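Local atomic coordinates of oxidoreductase, iron/ascorbate family (Shewanella oneidensis, PDB entry 3ON7), a protein that probably uses ferrous iron, 2-oxoglutarate and dioxygen in an oxygenase reaction, perhaps one that releases ethylene or oxidatively cleaves arginine to guanidine. Residues 18-21 and 22-25; 46-49 and 50-54; 60-64 and 65-69. All blocks are in the same frame, centred on the assembly; numbering follows the deposited sequence. Where two conformers were deposited one is given.

Contact 1: 18-21 and 22-25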
loop_
_atom_site.group_PDB
_atom_site.type_symbol
_atom_site.label_atom_id
_atom_site.label_comp_id
_atom_site.label_asym_id
_atom_site.label_seq_id
_atom_site.Cartn_x
_atom_site.Cartn_y
_atom_site.Cartn_z
ATOM N N PHE B 18 21.376 -33.076 -6.181
ATOM C CA PHE B 18 20.318 -32.136 -5.804
ATOM C C PHE B 18 20.300 -30.881 -6.695
ATOM O O PHE B 18 19.239 -30.467 -7.183
ATOM C CB PHE B 18 20.483 -31.756 -4.327
ATOM C CG PHE B 18 19.517 -30.710 -3.853
ATOM C CD1 PHE B 18 18.236 -31.053 -3.482
ATOM C CD2 PHE B 18 19.899 -29.382 -3.778
ATOM C CE1 PHE B 18 17.353 -30.084 -3.044
ATOM C CE2 PHE B 18 19.020 -28.416 -3.345
ATOM C CZ PHE B 18 17.749 -28.767 -2.981
ATOM N N VAL B 19 21.471 -30.287 -6.915
ATOM C CA VAL B 19 21.588 -29.075 -7.740
ATOM C C VAL B 19 21.216 -29.397 -9.185
ATOM O O VAL B 19 20.569 -28.614 -9.853
ATOM C CB VAL B 19 22.984 -28.427 -7.631
ATOM C CG1 VAL B 19 23.109 -27.196 -8.572
ATOM C CG2 VAL B 19 23.260 -28.006 -6.167
ATOM N N GLU B 20 21.557 -30.595 -9.642
ATOM C CA GLU B 20 21.172 -31.020 -10.985
ATOM C C GLU B 20 19.648 -31.241 -11.133
ATOM O O GLU B 20 19.077 -30.988 -12.188
ATOM C CB GLU B 20 21.949 -32.283 -11.367
ATOM C CG GLU B 20 21.492 -32.936 -12.651
ATOM C CD GLU B 20 21.605 -32.026 -13.859
ATOM O OE1 GLU B 20 22.480 -31.102 -13.862
ATOM O OE2 GLU B 20 20.818 -32.262 -14.814
ATOM N N SER B 21 19.004 -31.749 -10.091
ATOM C CA SER B 21 17.555 -31.875 -10.111
ATOM C C SER B 21 16.880 -30.495 -10.229
ATOM O O SER B 21 15.858 -30.341 -10.893
ATOM C CB SER B 21 17.080 -32.581 -8.842
ATOM O OG SER B 21 15.674 -32.602 -8.779
ATOM N N LEU B 22 17.456 -29.501 -9.564
ATOM C CA LEU B 22 16.906 -28.147 -9.587
ATOM C C LEU B 22 17.076 -27.533 -10.954
ATOM O O LEU B 22 16.149 -26.925 -11.471
ATOM C CB LEU B 22 17.570 -27.251 -8.530
ATOM C CG LEU B 22 17.136 -27.402 -7.061
ATOM C CD1 LEU B 22 18.036 -26.573 -6.162
ATOM C CD2 LEU B 22 15.672 -27.013 -6.831
ATOM N N ARG B 23 18.267 -27.680 -11.525
ATOM C CA ARG B 23 18.533 -27.191 -12.878
ATOM C C ARG B 23 17.568 -27.814 -13.876
ATOM O O ARG B 23 17.029 -27.123 -14.729
ATOM C CB ARG B 23 19.974 -27.509 -13.316
ATOM C CG ARG B 23 20.376 -26.875 -14.649
ATOM C CD ARG B 23 21.541 -27.604 -15.322
ATOM N NE ARG B 23 21.141 -28.936 -15.768
ATOM C CZ ARG B 23 20.377 -29.185 -16.832
ATOM N NH1 ARG B 23 19.933 -28.191 -17.603
ATOM N NH2 ARG B 23 20.064 -30.443 -17.132
ATOM N N GLU B 24 17.365 -29.121 -13.776
ATOM C CA GLU B 24 16.538 -29.830 -14.757
ATOM C C GLU B 24 15.035 -29.544 -14.584
ATOM O O GLU B 24 14.338 -29.331 -15.577
ATOM C CB GLU B 24 16.823 -31.340 -14.707
ATOM C CG GLU B 24 16.079 -32.172 -15.752
ATOM C CD GLU B 24 16.347 -31.710 -17.188
ATOM O OE1 GLU B 24 17.531 -31.735 -17.607
ATOM O OE2 GLU B 24 15.375 -31.328 -17.895
ATOM N N THR B 25 14.540 -29.537 -13.341
ATOM C CA THR B 25 13.094 -29.486 -13.084
ATOM C C THR B 25 12.624 -28.274 -12.286
ATOM O O THR B 25 11.425 -28.077 -12.146
ATOM C CB THR B 25 12.615 -30.713 -12.267
ATOM O OG1 THR B 25 13.061 -30.579 -10.905
ATOM C CG2 THR B 25 13.116 -32.008 -12.863
#
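E20 and R23 clasp each other on the outer face of the last turns of helix 14-25, the helix of a beta-alpha-beta unit with strands 6-8 and 27-31. The salt bridge is side-on and two-pronged: R23 NE gives to E20 OE1 at 3.2 Å and R23 NH2 to E20 OE2 at 3.0 Å. OE2 receives NH2 on its syn lone pair, while OE1 is met 28° out of the carboxylate plane. A bend at chi3 (68°) turns the guanidinium in beside the carboxylate, the two side chains running the same way, and NH2 adds a weak bond to E24 OE1. A lysine in place of R23 would probably lose the paired grip and leave two nearby carboxylates, E20 and E24, with only one ammonium to share.

Apolar packing occupies the inner face. L22 CD1 sits 3.5 Å from F18 CE2, against the ring obliquely, and both side chains reach helix 103-126 and strand 210-214.

Backbone bonds run from the amides of L22, R23 and E24 to the carbonyls of F18, V19 and E20. At the helix end, T25 doubles the bond: its N (2.9 Å) and its OG1 (2.8 Å) reach S21 O from opposite faces of the carbonyl plane.

Contact 2: 46-49 and 50-54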
loop_
_atom_site.group_PDB
_atom_site.type_symbol
_atom_site.label_atom_id
_atom_site.label_comp_id
_atom_site.label_asym_id
_atom_site.label_seq_id
_atom_site.Cartn_x
_atom_site.Cartn_y
_atom_site.Cartn_z
ATOM N N GLU B 46 0.758 -28.407 17.454
ATOM C CA GLU B 46 0.306 -27.248 18.215
ATOM C C GLU B 46 -0.322 -26.161 17.343
ATOM O O GLU B 46 -1.145 -25.378 17.828
ATOM C CB GLU B 46 1.388 -26.708 19.168
ATOM C CG GLU B 46 2.687 -26.257 18.547
ATOM C CD GLU B 46 3.773 -25.977 19.585
ATOM O OE1 GLU B 46 3.582 -26.319 20.775
ATOM O OE2 GLU B 46 4.819 -25.400 19.208
ATOM N N TRP B 47 0.017 -26.132 16.055
ATOM C CA TRP B 47 -0.616 -25.182 15.148
ATOM C C TRP B 47 -1.981 -25.675 14.726
ATOM O O TRP B 47 -2.922 -24.891 14.617
ATOM C CB TRP B 47 0.284 -24.880 13.945
ATOM C CG TRP B 47 1.304 -23.885 14.335
ATOM C CD1 TRP B 47 2.529 -24.128 14.854
ATOM C CD2 TRP B 47 1.164 -22.470 14.290
ATOM N NE1 TRP B 47 3.175 -22.954 15.125
ATOM C CE2 TRP B 47 2.357 -21.917 14.775
ATOM C CE3 TRP B 47 0.152 -21.616 13.874
ATOM C CZ2 TRP B 47 2.565 -20.553 14.847
ATOM C CZ3 TRP B 47 0.360 -20.257 13.961
ATOM C CH2 TRP B 47 1.552 -19.741 14.440
ATOM N N GLN B 48 -2.112 -26.972 14.512
ATOM C CA GLN B 48 -3.440 -27.551 14.343
ATOM C C GLN B 48 -4.354 -27.146 15.501
ATOM O O GLN B 48 -5.495 -26.711 15.305
ATOM C CB GLN B 48 -3.369 -29.070 14.243
ATOM C CG GLN B 48 -4.708 -29.729 13.950
ATOM C CD GLN B 48 -5.306 -29.273 12.634
ATOM O OE1 GLN B 48 -4.886 -29.709 11.577
ATOM N NE2 GLN B 48 -6.290 -28.388 12.702
ATOM N N ALA B 49 -3.837 -27.293 16.707
ATOM C CA ALA B 49 -4.532 -26.841 17.921
ATOM C C ALA B 49 -4.910 -25.358 17.866
ATOM O O ALA B 49 -6.038 -24.974 18.167
ATOM C CB ALA B 49 -3.662 -27.125 19.151
ATOM N N PHE B 50 -3.957 -24.531 17.488
ATOM C CA PHE B 50 -4.201 -23.092 17.332
ATOM C C PHE B 50 -5.386 -22.803 16.429
ATOM O O PHE B 50 -6.244 -22.017 16.792
ATOM C CB PHE B 50 -2.954 -22.403 16.776
ATOM C CG PHE B 50 -3.174 -20.978 16.388
ATOM C CD1 PHE B 50 -3.186 -19.985 17.344
ATOM C CD2 PHE B 50 -3.373 -20.631 15.062
ATOM C CE1 PHE B 50 -3.390 -18.670 16.992
ATOM C CE2 PHE B 50 -3.587 -19.316 14.699
ATOM C CZ PHE B 50 -3.602 -18.338 15.660
ATOM N N PHE B 51 -5.429 -23.439 15.260
ATOM C CA PHE B 51 -6.511 -23.200 14.283
ATOM C C PHE B 51 -7.829 -23.818 14.706
ATOM O O PHE B 51 -8.887 -23.394 14.233
ATOM C CB PHE B 51 -6.154 -23.760 12.906
ATOM C CG PHE B 51 -5.036 -23.037 12.228
ATOM C CD1 PHE B 51 -5.201 -21.749 11.793
ATOM C CD2 PHE B 51 -3.822 -23.655 12.026
ATOM C CE1 PHE B 51 -4.179 -21.093 11.151
ATOM C CE2 PHE B 51 -2.790 -22.991 11.415
ATOM C CZ PHE B 51 -2.964 -21.712 10.980
ATOM N N ASN B 52 -7.772 -24.805 15.604
ATOM C CA ASN B 52 -8.982 -25.475 16.085
ATOM C C ASN B 52 -9.712 -24.749 17.228
ATOM O O ASN B 52 -10.722 -25.257 17.705
ATOM C CB ASN B 52 -8.663 -26.939 16.456
ATOM C CG ASN B 52 -8.567 -27.832 15.242
ATOM O OD1 ASN B 52 -8.864 -27.401 14.131
ATOM N ND2 ASN B 52 -8.172 -29.092 15.443
ATOM N N SER B 53 -9.207 -23.583 17.651
ATOM C CA SER B 53 -9.771 -22.737 18.714
ATOM C C SER B 53 -10.284 -21.414 18.152
ATOM O O SER B 53 -9.740 -20.932 17.153
ATOM C CB SER B 53 -8.664 -22.388 19.717
ATOM O OG SER B 53 -7.689 -21.494 19.156
ATOM N N GLU B 54 -11.242 -20.780 18.826
ATOM C CA GLU B 54 -11.656 -19.442 18.390
ATOM C C GLU B 54 -10.734 -18.363 19.001
ATOM O O GLU B 54 -10.804 -17.178 18.643
ATOM C CB GLU B 54 -13.166 -19.197 18.630
ATOM C CG GLU B 54 -14.148 -20.091 17.732
ATOM C CD GLU B 54 -13.778 -20.178 16.207
ATOM O OE1 GLU B 54 -13.967 -19.180 15.459
ATOM O OE2 GLU B 54 -13.316 -21.266 15.754
#
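F50 N bonds to E46 O and F51 N to W47 O, each at 3.0 Å, carrying the alpha-helical pattern to the C-terminal end of helix 37-51. N52 N continues it to Q48 O and has a weak second bond to A49 O as the chain turns off.

On the buried side three aromatic rings cluster. The six-membered ring of W47 directs its edge at the face of F50 in a T-shaped pair, centroids 5.2 Å apart and planes at 61°. F50 has CG anti to its amide nitrogen (chi1 171°), which carries the ring alongside the indole. The ring of F51 crosses W47 and brings CE2 to the indole edge, 4.1 Å from W47 CE3, while F50 CD2 lies over the centre of one F51 face. I154 of strand 151-157 packs on both W47 and F51.

At the more polar margin Q48 NE2 makes a weak bond to N52 OD1 (3.1 Å), the two amide planes 32° apart. The chemistry is thus divided: apolar rings fix the helix end against the sheet, and the side-chain amides of Q48 and N52 add a modest polar link where the helix gives way to loop.

Contact 3: 60-64 and 65-69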
loop_
_atom_site.group_PDB
_atom_site.type_symbol
_atom_site.label_atom_id
_atom_site.label_comp_id
_atom_site.label_asym_id
_atom_site.label_seq_id
_atom_site.Cartn_x
_atom_site.Cartn_y
_atom_site.Cartn_z
HETATM N N MSE B 60 -5.713 -11.605 14.676
HETATM C CA MSE B 60 -6.070 -11.078 13.348
HETATM C C MSE B 60 -4.893 -10.315 12.834
HETATM O O MSE B 60 -4.327 -9.503 13.554
HETATM C CB MSE B 60 -7.244 -10.081 13.399
HETATM C CG MSE B 60 -8.639 -10.673 13.602
HETATM SE SE MSE B 60 -9.136 -11.955 12.241
HETATM C CE MSE B 60 -8.636 -10.841 10.737
ATOM N N PHE B 61 -4.553 -10.557 11.577
ATOM C CA PHE B 61 -3.389 -9.923 10.965
ATOM C C PHE B 61 -3.424 -8.412 11.065
ATOM O O PHE B 61 -4.472 -7.811 10.978
ATOM C CB PHE B 61 -3.225 -10.337 9.503
ATOM C CG PHE B 61 -4.306 -9.823 8.579
ATOM C CD1 PHE B 61 -5.485 -10.503 8.433
ATOM C CD2 PHE B 61 -4.097 -8.686 7.827
ATOM C CE1 PHE B 61 -6.461 -10.059 7.588
ATOM C CE2 PHE B 61 -5.057 -8.217 6.968
ATOM C CZ PHE B 61 -6.239 -8.903 6.829
ATOM N N ASN B 62 -2.246 -7.829 11.259
ATOM C CA ASN B 62 -2.064 -6.395 11.183
ATOM C C ASN B 62 -2.251 -5.935 9.740
ATOM O O ASN B 62 -1.633 -6.471 8.823
ATOM C CB ASN B 62 -0.678 -5.989 11.690
ATOM C CG ASN B 62 -0.442 -6.415 13.112
ATOM O OD1 ASN B 62 -1.360 -6.345 13.943
ATOM N ND2 ASN B 62 0.786 -6.889 13.410
ATOM N N ARG B 63 -3.099 -4.927 9.569
ATOM C CA ARG B 63 -3.453 -4.415 8.258
ATOM C C ARG B 63 -2.286 -3.745 7.574
ATOM O O ARG B 63 -2.180 -3.814 6.365
ATOM C CB ARG B 63 -4.633 -3.434 8.345
ATOM C CG ARG B 63 -5.976 -4.048 8.049
ATOM C CD ARG B 63 -6.344 -5.123 9.027
ATOM N NE ARG B 63 -7.611 -5.754 8.654
ATOM C CZ ARG B 63 -8.049 -6.924 9.124
ATOM N NH1 ARG B 63 -7.324 -7.631 10.006
ATOM N NH2 ARG B 63 -9.226 -7.391 8.702
ATOM N N GLU B 64 -1.418 -3.087 8.331
ATOM C CA GLU B 64 -0.279 -2.417 7.719
ATOM C C GLU B 64 0.725 -3.383 7.140
ATOM O O GLU B 64 1.081 -3.264 5.970
ATOM C CB GLU B 64 0.433 -1.478 8.704
ATOM C CG GLU B 64 1.369 -0.524 7.988
ATOM C CD GLU B 64 2.218 0.315 8.901
ATOM O OE1 GLU B 64 2.057 0.247 10.143
ATOM O OE2 GLU B 64 3.064 1.050 8.345
ATOM N N THR B 65 1.179 -4.328 7.969
ATOM C CA THR B 65 2.303 -5.197 7.641
ATOM C C THR B 65 1.945 -6.673 7.354
ATOM O O THR B 65 2.820 -7.475 7.058
ATOM C CB THR B 65 3.365 -5.138 8.750
ATOM O OG1 THR B 65 2.779 -5.456 10.014
ATOM C CG2 THR B 65 3.943 -3.733 8.843
ATOM N N HIS B 66 0.668 -7.026 7.423
ATOM C CA HIS B 66 0.206 -8.367 7.043
ATOM C C HIS B 66 0.933 -9.531 7.740
ATOM O O HIS B 66 1.139 -10.594 7.167
ATOM C CB HIS B 66 0.219 -8.497 5.517
ATOM C CG HIS B 66 -0.754 -7.576 4.850
ATOM N ND1 HIS B 66 -0.377 -6.372 4.299
ATOM C CD2 HIS B 66 -2.101 -7.655 4.696
ATOM C CE1 HIS B 66 -1.445 -5.752 3.819
ATOM N NE2 HIS B 66 -2.506 -6.499 4.062
ATOM N N ASP B 67 1.293 -9.320 9.004
ATOM C CA ASP B 67 1.749 -10.384 9.870
ATOM C C ASP B 67 0.601 -10.799 10.789
ATOM O O ASP B 67 -0.156 -9.946 11.276
ATOM C CB ASP B 67 2.985 -9.960 10.691
ATOM C CG ASP B 67 2.745 -8.735 11.603
ATOM O OD1 ASP B 67 2.264 -7.691 11.100
ATOM O OD2 ASP B 67 3.082 -8.803 12.820
ATOM N N GLY B 68 0.460 -12.105 11.021
ATOM C CA GLY B 68 -0.575 -12.611 11.941
ATOM C C GLY B 68 -1.531 -13.593 11.287
ATOM O O GLY B 68 -1.185 -14.247 10.312
ATOM N N PHE B 69 -2.741 -13.686 11.827
ATOM C CA PHE B 69 -3.717 -14.700 11.399
ATOM C C PHE B 69 -4.685 -14.217 10.308
ATOM O O PHE B 69 -5.264 -13.148 10.414
ATOM C CB PHE B 69 -4.513 -15.161 12.608
ATOM C CG PHE B 69 -5.690 -15.996 12.274
ATOM C CD1 PHE B 69 -5.540 -17.162 11.572
ATOM C CD2 PHE B 69 -6.953 -15.635 12.701
ATOM C CE1 PHE B 69 -6.622 -17.941 11.270
ATOM C CE2 PHE B 69 -8.053 -16.430 12.401
ATOM C CZ PHE B 69 -7.878 -17.584 11.685
#
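N62 and D67 hold the turn together by side chain and backbone alike. N62 ND2 gives a bond to D67 OD1 (2.9 Å), arriving above the carboxylate plane, and T65 OG1 reaches the same oxygen from the other face; D67 OD2 is taken by the amide of R97. In the backbone N62 N bonds to D67 O (3.0 Å) and H66 N to N62 O (2.8 Å). Farther along, F61 N meets F69 O at 2.9 Å, beside the single antiparallel bridge between M60 and F69.

R63 curls back so that NH1 bonds to F61 O in the carbonyl plane while lying 3.5 Å above the centre of the F61 ring, a cation-pi geometry. F61 and H66 lie side by side and meet rim to rim, F61 CE2 3.8 Å from H66 CD2, with ring planes 19° apart. The selenium of M60 approaches F69 obliquely, 4.3 Å from F69 CD2, as a Met-aromatic contact. A CB at G68 would crowd F61 CA, and the backbone angles there also call for glycine.

The turn's tip enters the tetramer, E64 pairing with K149 of the second subunit and H66 ND1 bonding to the C-terminal carboxylate of L280 of the fourth. Within its own chain the hairpin-like loop follows helix 37-51 and leads into strand 68-70, an outermost strand of the large sheet, where G68 bonds to H91 and F69 packs on Y90 of strand 88-92.

Overall arrangement
The contacts come in series along the chain, all in the N-terminal part of the dioxygenase. Contact 1, on helix 14-25, lies across the chain's centre from the other two, with centres about 37 Å from contact 2 and 36 Å from contact 3. The large mixed sheet, part of the double-stranded beta-helix core known for this family, spans this gap: strands 6-8 and 27-31 flank the helix of contact 1 in sequence and sit at one edge, whereas strand 68-70 of contact 3 forms the other. Contacts 2 and 3 have centres about 18 Å apart but touch, F51 CE1 packing 4.0 Å from F69 CE1, which joins the end of helix 37-51 to that edge strand. Contact 3 alone reaches other subunits.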